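Local coordinates for enoyl-[acyl-carrier-protein] reductase [FMN] (Thermotoga maritima, PDB 5GVJ), which catalyses, as an FMN-dependent flavoenzyme of the FabK type, the reduction of enoyl-acyl-carrier-protein in fatty acid synthesis, at the interface of chains A and B. Sequence-based numbering; all coordinates share one arbitrary frame. Chains: chain A/B, Enoyl-[acyl-carrier-protein] reductase [FMN].

Contact 1: the interface of chains A and B. Residues chain A 180-181, 183-184, 304-305, 308-309; chain B 180-181, 183-184, 304-305, 308-309.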
ATOM      1  N   ALA A 180      -0.131  -5.339  11.918  1.00 15.13           N
ATOM      2  CA  ALA A 180       0.622  -6.560  11.650  1.00 15.67           C
ATOM      3  C   ALA A 180       1.239  -6.524  10.258  1.00 16.06           C
ATOM      4  O   ALA A 180       2.410  -6.879  10.083  1.00 14.56           O
ATOM      5  CB  ALA A 180      -0.274  -7.789  11.818  1.00 13.64           C
ATOM      6  N   ALA A 181       0.471  -6.072   9.265  1.00 17.19           N
ATOM      7  CA  ALA A 181       0.998  -5.927   7.913  1.00 12.99           C
ATOM      8  C   ALA A 181       2.196  -4.989   7.872  1.00 13.80           C
ATOM      9  O   ALA A 181       3.197  -5.287   7.217  1.00 13.50           O
ATOM     10  CB  ALA A 181      -0.099  -5.412   6.989  1.00 13.77           C
ATOM     11  N   PHE A 183       4.261  -4.278  10.321  1.00 11.97           N
ATOM     12  CA  PHE A 183       5.379  -4.947  10.978  1.00 13.12           C
ATOM     13  C   PHE A 183       5.992  -6.009  10.073  1.00 14.02           C
ATOM     14  O   PHE A 183       7.219  -6.193  10.049  1.00 15.05           O
ATOM     15  CB  PHE A 183       4.892  -5.554  12.299  1.00 14.90           C
ATOM     16  CG  PHE A 183       4.821  -4.560  13.437  1.00 17.08           C
ATOM     17  CD1 PHE A 183       4.427  -3.249  13.214  1.00 13.82           C
ATOM     18  CD2 PHE A 183       5.149  -4.945  14.725  1.00 21.19           C
ATOM     19  CE1 PHE A 183       4.371  -2.332  14.258  1.00 17.02           C
ATOM     20  CE2 PHE A 183       5.084  -4.036  15.776  1.00 18.88           C
ATOM     21  CZ  PHE A 183       4.694  -2.733  15.535  1.00 18.49           C
ATOM     22  N   ALA A 184       5.155  -6.704   9.298  1.00 13.88           N
ATOM     23  CA  ALA A 184       5.667  -7.678   8.340  1.00 12.56           C
ATOM     24  C   ALA A 184       6.561  -7.017   7.298  1.00 14.89           C
ATOM     25  O   ALA A 184       7.574  -7.591   6.887  1.00 14.13           O
ATOM     26  CB  ALA A 184       4.509  -8.407   7.655  1.00 13.47           C
ATOM     27  N   THR A 304      -4.177 -11.467  14.441  1.00 15.72           N
ATOM     28  CA  THR A 304      -3.608 -11.579  13.104  1.00 17.83           C
ATOM     29  C   THR A 304      -2.314 -12.385  13.125  1.00 18.97           C
ATOM     30  O   THR A 304      -2.103 -13.251  12.264  1.00 17.04           O
ATOM     31  CB  THR A 304      -3.379 -10.186  12.512  1.00 14.82           C
ATOM     32  OG1 THR A 304      -4.628  -9.492  12.469  1.00 14.22           O
ATOM     33  CG2 THR A 304      -2.821 -10.283  11.077  1.00 17.60           C
ATOM     34  N   VAL A 305      -1.444 -12.133  14.111  1.00 18.75           N
ATOM     35  CA  VAL A 305      -0.175 -12.861  14.182  1.00 19.36           C
ATOM     36  C   VAL A 305      -0.420 -14.343  14.447  1.00 22.51           C
ATOM     37  O   VAL A 305       0.235 -15.213  13.852  1.00 20.92           O
ATOM     38  CB  VAL A 305       0.746 -12.236  15.247  1.00 18.31           C
ATOM     39  CG1 VAL A 305       1.965 -13.113  15.488  1.00 19.61           C
ATOM     40  CG2 VAL A 305       1.194 -10.861  14.811  1.00 15.55           C
ATOM     41  N   LEU A 308      -1.400 -15.829  11.161  1.00 23.41           N
ATOM     42  CA  LEU A 308      -0.238 -16.072  10.303  1.00 24.63           C
ATOM     43  C   LEU A 308       0.556 -17.279  10.777  1.00 26.17           C
ATOM     44  O   LEU A 308       1.088 -18.046   9.963  1.00 24.26           O
ATOM     45  CB  LEU A 308       0.667 -14.842  10.270  1.00 20.74           C
ATOM     46  CG  LEU A 308       0.077 -13.596   9.612  1.00 25.39           C
ATOM     47  CD1 LEU A 308       1.052 -12.431   9.694  1.00 22.24           C
ATOM     48  CD2 LEU A 308      -0.251 -13.895   8.180  1.00 20.54           C
ATOM     49  N   ARG A 309       0.667 -17.449  12.096  1.00 25.45           N
ATOM     50  CA  ARG A 309       1.408 -18.576  12.647  1.00 26.99           C
ATOM     51  C   ARG A 309       0.807 -19.898  12.199  1.00 28.77           C
ATOM     52  O   ARG A 309       1.528 -20.893  12.054  1.00 32.38           O
ATOM     53  CB  ARG A 309       1.437 -18.463  14.173  1.00 30.85           C
ATOM     54  CG  ARG A 309       1.760 -19.736  14.917  1.00 38.60           C
ATOM     55  CD  ARG A 309       1.317 -19.605  16.365  1.00 44.35           C
ATOM     56  NE  ARG A 309       2.188 -18.718  17.127  1.00 49.02           N
ATOM     57  CZ  ARG A 309       1.860 -18.188  18.300  1.00 48.22           C
ATOM     58  NH1 ARG A 309       0.669 -18.443  18.826  1.00 40.21           N
ATOM     59  NH2 ARG A 309       2.718 -17.398  18.936  1.00 45.71           N
TER
ATOM     60  N   ALA B 180       3.777 -11.995   3.523  1.00 15.13           N
ATOM     61  CA  ALA B 180       3.284 -12.017   4.896  1.00 15.67           C
ATOM     62  C   ALA B 180       2.406 -10.805   5.177  1.00 16.06           C
ATOM     63  O   ALA B 180       1.337 -10.935   5.784  1.00 14.56           O
ATOM     64  CB  ALA B 180       4.453 -12.082   5.882  1.00 13.64           C
ATOM     65  N   ALA B 181       2.830  -9.626   4.718  1.00 17.19           N
ATOM     66  CA  ALA B 181       2.020  -8.423   4.869  1.00 12.99           C
ATOM     67  C   ALA B 181       0.657  -8.575   4.209  1.00 13.80           C
ATOM     68  O   ALA B 181      -0.362  -8.196   4.792  1.00 13.50           O
ATOM     69  CB  ALA B 181       2.758  -7.231   4.273  1.00 13.77           C
ATOM     70  N   PHE B 183      -0.973 -11.359   3.607  1.00 11.97           N
ATOM     71  CA  PHE B 183      -1.749 -12.311   4.393  1.00 13.12           C
ATOM     72  C   PHE B 183      -2.275 -11.668   5.672  1.00 14.02           C
ATOM     73  O   PHE B 183      -3.406 -11.941   6.104  1.00 15.05           O
ATOM     74  CB  PHE B 183      -0.878 -13.534   4.702  1.00 14.90           C
ATOM     75  CG  PHE B 183      -0.805 -14.533   3.569  1.00 17.08           C
ATOM     76  CD1 PHE B 183      -0.777 -14.110   2.249  1.00 13.82           C
ATOM     77  CD2 PHE B 183      -0.767 -15.890   3.834  1.00 21.19           C
ATOM     78  CE1 PHE B 183      -0.720 -15.029   1.206  1.00 17.02           C
ATOM     79  CE2 PHE B 183      -0.699 -16.814   2.796  1.00 18.88           C
ATOM     80  CZ  PHE B 183      -0.676 -16.376   1.486  1.00 18.49           C
ATOM     81  N   ALA B 184      -1.476 -10.786   6.281  1.00 13.88           N
ATOM     82  CA  ALA B 184      -1.937 -10.061   7.460  1.00 12.56           C
ATOM     83  C   ALA B 184      -3.151  -9.197   7.144  1.00 14.89           C
ATOM     84  O   ALA B 184      -4.068  -9.081   7.963  1.00 14.13           O
ATOM     85  CB  ALA B 184      -0.807  -9.196   8.024  1.00 13.47           C
ATOM     86  N   THR B 304       9.545 -14.057   8.294  1.00 15.72           N
ATOM     87  CA  THR B 304       8.756 -12.901   8.700  1.00 17.83           C
ATOM     88  C   THR B 304       7.713 -13.288   9.743  1.00 18.97           C
ATOM     89  O   THR B 304       7.535 -12.578  10.744  1.00 17.04           O
ATOM     90  CB  THR B 304       8.099 -12.257   7.477  1.00 14.82           C
ATOM     91  OG1 THR B 304       9.120 -11.868   6.556  1.00 14.22           O
ATOM     92  CG2 THR B 304       7.298 -11.001   7.881  1.00 17.60           C
ATOM     93  N   VAL B 305       7.028 -14.421   9.542  1.00 18.75           N
ATOM     94  CA  VAL B 305       6.002 -14.845  10.497  1.00 19.36           C
ATOM     95  C   VAL B 305       6.628 -15.177  11.846  1.00 22.51           C
ATOM     96  O   VAL B 305       6.082 -14.826  12.905  1.00 20.92           O
ATOM     97  CB  VAL B 305       5.199 -16.033   9.933  1.00 18.31           C
ATOM     98  CG1 VAL B 305       4.289 -16.623  10.999  1.00 19.61           C
ATOM     99  CG2 VAL B 305       4.369 -15.592   8.750  1.00 15.55           C
ATOM    100  N   LEU B 308       7.231 -11.898  13.536  1.00 23.41           N
ATOM    101  CA  LEU B 308       6.006 -11.354  14.126  1.00 24.63           C
ATOM    102  C   LEU B 308       5.623 -12.102  15.393  1.00 26.17           C
ATOM    103  O   LEU B 308       5.126 -11.502  16.356  1.00 24.26           O
ATOM    104  CB  LEU B 308       4.856 -11.420  13.123  1.00 20.74           C
ATOM    105  CG  LEU B 308       4.998 -10.537  11.884  1.00 25.39           C
ATOM    106  CD1 LEU B 308       3.820 -10.737  10.943  1.00 22.24           C
ATOM    107  CD2 LEU B 308       5.087  -9.101  12.302  1.00 20.54           C
ATOM    108  N   ARG B 309       5.825 -13.421  15.400  1.00 25.45           N
ATOM    109  CA  ARG B 309       5.491 -14.224  16.569  1.00 26.99           C
ATOM    110  C   ARG B 309       6.274 -13.769  17.789  1.00 28.77           C
ATOM    111  O   ARG B 309       5.785 -13.882  18.921  1.00 32.38           O
ATOM    112  CB  ARG B 309       5.748 -15.700  16.257  1.00 30.85           C
ATOM    113  CG  ARG B 309       5.884 -16.607  17.455  1.00 38.60           C
ATOM    114  CD  ARG B 309       6.570 -17.899  17.041  1.00 44.35           C
ATOM    115  NE  ARG B 309       5.693 -18.758  16.254  1.00 49.02           N
ATOM    116  CZ  ARG B 309       6.124 -19.773  15.514  1.00 48.22           C
ATOM    117  NH1 ARG B 309       7.423 -20.033  15.446  1.00 40.21           N
ATOM    118  NH2 ARG B 309       5.256 -20.517  14.835  1.00 45.71           N
TER
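Two helices from each chain, 176-185 and the C-terminal 290-309, meet their symmetry mates here in an apolar helix-packing interface around the two-fold axis. Leucine suits its centre, being long enough to reach across the axis and branched enough to fill two places at once. In A:Leu308, CG lies anti to the carbonyl carbon (chi1 -66°), which points the fork at CG across the axis, CD1 to B:Leu308 and CD2 to helix 176-185 of chain B. CD1 meets B:Leu308 CD1 at 3.5 Å, a tip-to-tip contact slightly tighter than usual, with the two side chains crossing obliquely. CD2 rests on B:Phe183 CB at 3.6 Å; the contact uses the phenylalanine's methylene, not its ring. Alanine is the right size where the two copies of helix 176-185 cross, since a single methyl lets the backbones come close: A:Ala181 CA is 4.1 Å from B:Ala181 CA, and A:Ala184 CB sits 3.7 Å from B:Ala181 CA. In A:Thr304, chi1 -59° sets OG1 anti to the carbonyl carbon, which leaves the methyl CG2 anti to the backbone N and turned to the partner, 3.7 Å from B:Ala184 CA. Beta-branched A:Val305 spreads its methyls along the opposing C-terminal helix, CG1 lying 3.9 Å from B:Arg309 CA while CG2 faces the B:Leu308 methylene. At the rim the poorly ordered A:Arg309 and B:Arg309 cross at roughly a right angle, each guanidinium presenting its edge to the other's CG; their like charges would probably disfavour closer approach. No polar pair bridges the chains in this patch, so the grip probably rests on shape fit and burial of apolar groups. The patch probably helps hold a dimer, though the structure alone does not show one in solution.

Contact 2: the interface of chains A and B. Residues chain A 142, 172, 217-218, 279-280, 282-283; chain B 122, 150-151, 154-155, 157-158.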
ATOM      1  N   GLU A 142      -1.146   6.869   0.289  1.00 12.88           N
ATOM      2  CA  GLU A 142      -2.560   6.724   0.626  1.00 16.35           C
ATOM      3  C   GLU A 142      -2.966   7.584   1.813  1.00 16.51           C
ATOM      4  O   GLU A 142      -4.156   7.642   2.138  1.00 17.90           O
ATOM      5  CB  GLU A 142      -2.920   5.265   0.939  1.00 16.34           C
ATOM      6  CG  GLU A 142      -1.926   4.524   1.847  1.00 14.94           C
ATOM      7  CD  GLU A 142      -0.894   3.747   1.038  1.00 18.62           C
ATOM      8  OE1 GLU A 142      -0.028   4.385   0.405  1.00 16.03           O
ATOM      9  OE2 GLU A 142      -0.972   2.500   1.011  1.00 17.77           O
ATOM     10  N   GLY A 172      -2.667   4.543   5.416  1.00 15.05           N
ATOM     11  CA  GLY A 172      -3.467   3.356   5.193  1.00 13.63           C
ATOM     12  C   GLY A 172      -3.668   2.470   6.400  1.00 16.34           C
ATOM     13  O   GLY A 172      -4.241   1.387   6.266  1.00 15.57           O
ATOM     14  N   ILE A 217     -13.276   3.689   0.669  1.00 20.06           N
ATOM     15  CA  ILE A 217     -11.859   3.675   0.305  1.00 15.35           C
ATOM     16  C   ILE A 217     -11.593   4.438  -0.989  1.00 20.43           C
ATOM     17  O   ILE A 217     -10.437   4.765  -1.282  1.00 18.83           O
ATOM     18  CB  ILE A 217     -11.328   2.229   0.195  1.00 16.93           C
ATOM     19  CG1 ILE A 217     -12.061   1.466  -0.914  1.00 17.30           C
ATOM     20  CG2 ILE A 217     -11.470   1.508   1.539  1.00 14.05           C
ATOM     21  CD1 ILE A 217     -11.590   0.014  -1.067  1.00 18.10           C
ATOM     22  N   ARG A 218     -12.636   4.740  -1.768  1.00 19.31           N
ATOM     23  CA  ARG A 218     -12.502   5.434  -3.045  1.00 25.49           C
ATOM     24  C   ARG A 218     -12.923   6.896  -2.973  1.00 25.72           C
ATOM     25  O   ARG A 218     -12.990   7.561  -4.010  1.00 24.73           O
ATOM     26  CB  ARG A 218     -13.331   4.722  -4.124  1.00 23.50           C
ATOM     27  CG  ARG A 218     -12.759   3.395  -4.574  1.00 29.46           C
ATOM     28  CD  ARG A 218     -13.500   2.856  -5.806  1.00 28.68           C
ATOM     29  NE  ARG A 218     -14.921   2.648  -5.519  1.00 37.52           N
ATOM     30  CZ  ARG A 218     -15.816   2.274  -6.428  1.00 41.45           C
ATOM     31  NH1 ARG A 218     -15.431   2.062  -7.682  1.00 42.19           N
ATOM     32  NH2 ARG A 218     -17.092   2.107  -6.086  1.00 38.15           N
ATOM     33  N   GLN A 279      -6.928   7.255   2.586  1.00 15.95           N
ATOM     34  CA  GLN A 279      -7.781   6.179   2.107  1.00 16.58           C
ATOM     35  C   GLN A 279      -8.245   5.286   3.243  1.00 16.12           C
ATOM     36  O   GLN A 279      -9.267   4.606   3.104  1.00 15.51           O
ATOM     37  CB  GLN A 279      -7.040   5.352   1.034  1.00 15.06           C
ATOM     38  CG  GLN A 279      -6.782   6.134  -0.253  1.00 18.07           C
ATOM     39  CD  GLN A 279      -6.147   5.283  -1.344  1.00 19.14           C
ATOM     40  OE1 GLN A 279      -5.826   4.118  -1.124  1.00 17.66           O
ATOM     41  NE2 GLN A 279      -5.966   5.867  -2.530  1.00 19.43           N
ATOM     42  N   SER A 280      -7.537   5.292   4.376  1.00 16.22           N
ATOM     43  CA  SER A 280      -8.003   4.484   5.497  1.00 17.26           C
ATOM     44  C   SER A 280      -9.343   4.955   6.051  1.00 13.38           C
ATOM     45  O   SER A 280      -9.914   4.254   6.889  1.00 15.38           O
ATOM     46  CB  SER A 280      -6.972   4.465   6.631  1.00 17.51           C
ATOM     47  OG  SER A 280      -6.917   5.719   7.268  1.00 18.36           O
ATOM     48  N   GLY A 282     -11.998   4.701   4.519  1.00 14.82           N
ATOM     49  CA  GLY A 282     -12.904   3.634   4.124  1.00 14.51           C
ATOM     50  C   GLY A 282     -12.895   2.433   5.044  1.00 17.05           C
ATOM     51  O   GLY A 282     -13.780   1.578   4.936  1.00 17.03           O
ATOM     52  N   LEU A 283     -11.918   2.348   5.940  1.00 14.74           N
ATOM     53  CA  LEU A 283     -11.851   1.299   6.941  1.00 15.98           C
ATOM     54  C   LEU A 283     -12.469   1.727   8.263  1.00 18.48           C
ATOM     55  O   LEU A 283     -12.517   0.930   9.206  1.00 22.10           O
ATOM     56  CB  LEU A 283     -10.394   0.897   7.173  1.00 15.47           C
ATOM     57  CG  LEU A 283      -9.625   0.423   5.950  1.00 18.66           C
ATOM     58  CD1 LEU A 283      -8.138   0.301   6.287  1.00 16.71           C
ATOM     59  CD2 LEU A 283     -10.219  -0.900   5.486  1.00 17.39           C
TER
ATOM     60  N   ASP B 122     -14.063  -2.216  -3.521  1.00 23.49           N
ATOM     61  CA  ASP B 122     -14.822  -3.034  -2.596  1.00 25.06           C
ATOM     62  C   ASP B 122     -16.177  -3.418  -3.184  1.00 28.28           C
ATOM     63  O   ASP B 122     -16.642  -4.554  -3.019  1.00 25.16           O
ATOM     64  CB  ASP B 122     -14.989  -2.237  -1.305  1.00 31.65           C
ATOM     65  CG  ASP B 122     -15.712  -2.996  -0.260  1.00 32.65           C
ATOM     66  OD1 ASP B 122     -15.395  -4.189  -0.076  1.00 29.99           O
ATOM     67  OD2 ASP B 122     -16.594  -2.399   0.392  1.00 34.82           O
ATOM     68  N   VAL B 150      -7.201   2.792  -5.426  1.00 19.88           N
ATOM     69  CA  VAL B 150      -6.914   2.378  -4.054  1.00 19.83           C
ATOM     70  C   VAL B 150      -5.583   1.632  -4.011  1.00 18.99           C
ATOM     71  O   VAL B 150      -5.273   0.835  -4.908  1.00 15.69           O
ATOM     72  CB  VAL B 150      -8.061   1.509  -3.506  1.00 17.15           C
ATOM     73  CG1 VAL B 150      -7.879   1.273  -2.002  1.00 14.19           C
ATOM     74  CG2 VAL B 150      -9.406   2.173  -3.790  1.00 19.31           C
ATOM     75  N   THR B 151      -4.799   1.875  -2.959  1.00 16.59           N
ATOM     76  CA  THR B 151      -3.538   1.161  -2.790  1.00 16.44           C
ATOM     77  C   THR B 151      -3.778  -0.222  -2.203  1.00 15.30           C
ATOM     78  O   THR B 151      -4.828  -0.511  -1.627  1.00 14.02           O
ATOM     79  CB  THR B 151      -2.583   1.911  -1.863  1.00 14.87           C
ATOM     80  OG1 THR B 151      -3.111   1.862  -0.534  1.00 15.47           O
ATOM     81  CG2 THR B 151      -2.419   3.367  -2.305  1.00 14.95           C
ATOM     82  N   VAL B 154      -4.665  -0.629   1.709  1.00 13.48           N
ATOM     83  CA  VAL B 154      -6.053  -0.366   2.067  1.00 11.59           C
ATOM     84  C   VAL B 154      -6.986  -1.374   1.400  1.00 14.05           C
ATOM     85  O   VAL B 154      -7.901  -1.923   2.029  1.00 14.00           O
ATOM     86  CB  VAL B 154      -6.414   1.078   1.674  1.00 13.17           C
ATOM     87  CG1 VAL B 154      -7.919   1.307   1.800  1.00 14.89           C
ATOM     88  CG2 VAL B 154      -5.626   2.095   2.533  1.00 13.94           C
ATOM     89  N   LEU B 155      -6.779  -1.614   0.109  1.00 12.08           N
ATOM     90  CA  LEU B 155      -7.746  -2.373  -0.678  1.00 14.55           C
ATOM     91  C   LEU B 155      -7.865  -3.815  -0.199  1.00 14.50           C
ATOM     92  O   LEU B 155      -8.973  -4.337  -0.038  1.00 14.57           O
ATOM     93  CB  LEU B 155      -7.348  -2.338  -2.148  1.00 12.69           C
ATOM     94  CG  LEU B 155      -8.299  -3.070  -3.088  1.00 14.96           C
ATOM     95  CD1 LEU B 155      -9.608  -2.302  -3.225  1.00 16.07           C
ATOM     96  CD2 LEU B 155      -7.608  -3.236  -4.442  1.00 14.91           C
ATOM     97  N   ASN B 157      -7.283  -5.054   2.687  1.00 13.37           N
ATOM     98  CA  ASN B 157      -7.943  -5.074   3.988  1.00 12.29           C
ATOM     99  C   ASN B 157      -9.452  -4.963   3.826  1.00 14.67           C
ATOM    100  O   ASN B 157     -10.205  -5.786   4.355  1.00 15.97           O
ATOM    101  CB  ASN B 157      -7.389  -3.932   4.846  1.00 15.34           C
ATOM    102  CG  ASN B 157      -7.900  -3.953   6.287  1.00 17.09           C
ATOM    103  OD1 ASN B 157      -8.816  -4.699   6.632  1.00 17.80           O
ATOM    104  ND2 ASN B 157      -7.282  -3.129   7.140  1.00 16.26           N
ATOM    105  N   LYS B 158      -9.914  -3.959   3.074  1.00 11.69           N
ATOM    106  CA  LYS B 158     -11.356  -3.738   2.969  1.00 13.40           C
ATOM    107  C   LYS B 158     -12.024  -4.864   2.193  1.00 17.02           C
ATOM    108  O   LYS B 158     -13.085  -5.358   2.590  1.00 18.58           O
ATOM    109  CB  LYS B 158     -11.639  -2.392   2.301  1.00 12.05           C
ATOM    110  CG  LYS B 158     -13.123  -2.098   2.081  1.00 14.98           C
ATOM    111  CD  LYS B 158     -13.879  -2.048   3.413  1.00 21.96           C
ATOM    112  CE  LYS B 158     -15.278  -1.465   3.241  1.00 24.85           C
ATOM    113  NZ  LYS B 158     -16.163  -1.786   4.400  1.00 22.14           N
TER
HETATM  114  O   HOH W   1      -5.181  -1.188   5.691  1.00 14.18           O
HETATM  115  O   HOH W   2     -14.886  -0.208   6.337  1.00 23.03           O
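The carboxylate of A:Glu142 receives its partner over a face: the hydroxyl OG1 of B:Thr151 donates to OE2 at 2.7 Å, standing 67° out of the carboxylate plane. The flat amide of A:Gln279 is instead met at its edge, where the backbone N of B:Thr151 donates in plane to a lone pair of OE1 at 3.1 Å, nearly straight at 171°. Glutamine suits this place because its chain, extended beyond CG, carries a carbonyl to the residue just ahead of helix 152-162. Threonine suits the helix start, giving chain A both its N-H and a small hydroxyl, held in the crowded position between backbone N and carbonyl carbon (chi1 69°). A:Glu142 has CG in the same crowded position and bends at chi2, which brings OE2 to the hydroxyl. An alanine in place of A:Glu142 would lose the carboxylate acceptor and would probably leave B:Thr151 less firmly oriented. B:Val154 fits its two methyls into separate places, CG1 against A:Ile217 CG2 at 3.6 Å and CG2 over the A:Gly172 CA at 3.7 Å, where glycine presents bare backbone. The tip of A:Ile217, CD1, touches B:Leu155 CD1 at 3.7 Å. A:Leu283 slides antiparallel past B:Lys158, whose aliphatic stem it meets, while the terminal amine nitrogen NZ reaches water 2, shared with the A:Gly282 carbonyl O. Water 1 joins B:Asn157 ND2, at 3.2 Å, to the A:Gly172 carbonyl O, at 2.8 Å. The site sets helix 152-162 of chain B, with the loop before it, against loops and the 3-10 helix 279-283 of chain A, taking in A:Gly172 and, at its margin, A:Ser280, which bind FMN in this protein, although none is bound in this model.

The C-alpha centres of contact 1 and contact 2 lie about 19 Å apart along the same A-B interface, and the two share no residue. They are related through the chain: contact 1 uses helices 176-185 and 290-309 of both chains, whereas contact 2 sets helix 152-162 of chain B against the 3-10 helix 279-283 of chain A, elements that come shortly before them in sequence. Contact 1 is apolar and self-complementary about the two-fold, while contact 2 adds hydrogen bonds and waters and has a twin with the chains exchanged. Together they would fix the subunits' mutual orientation, and contact 2 may help steady the neighbouring FMN-site segments.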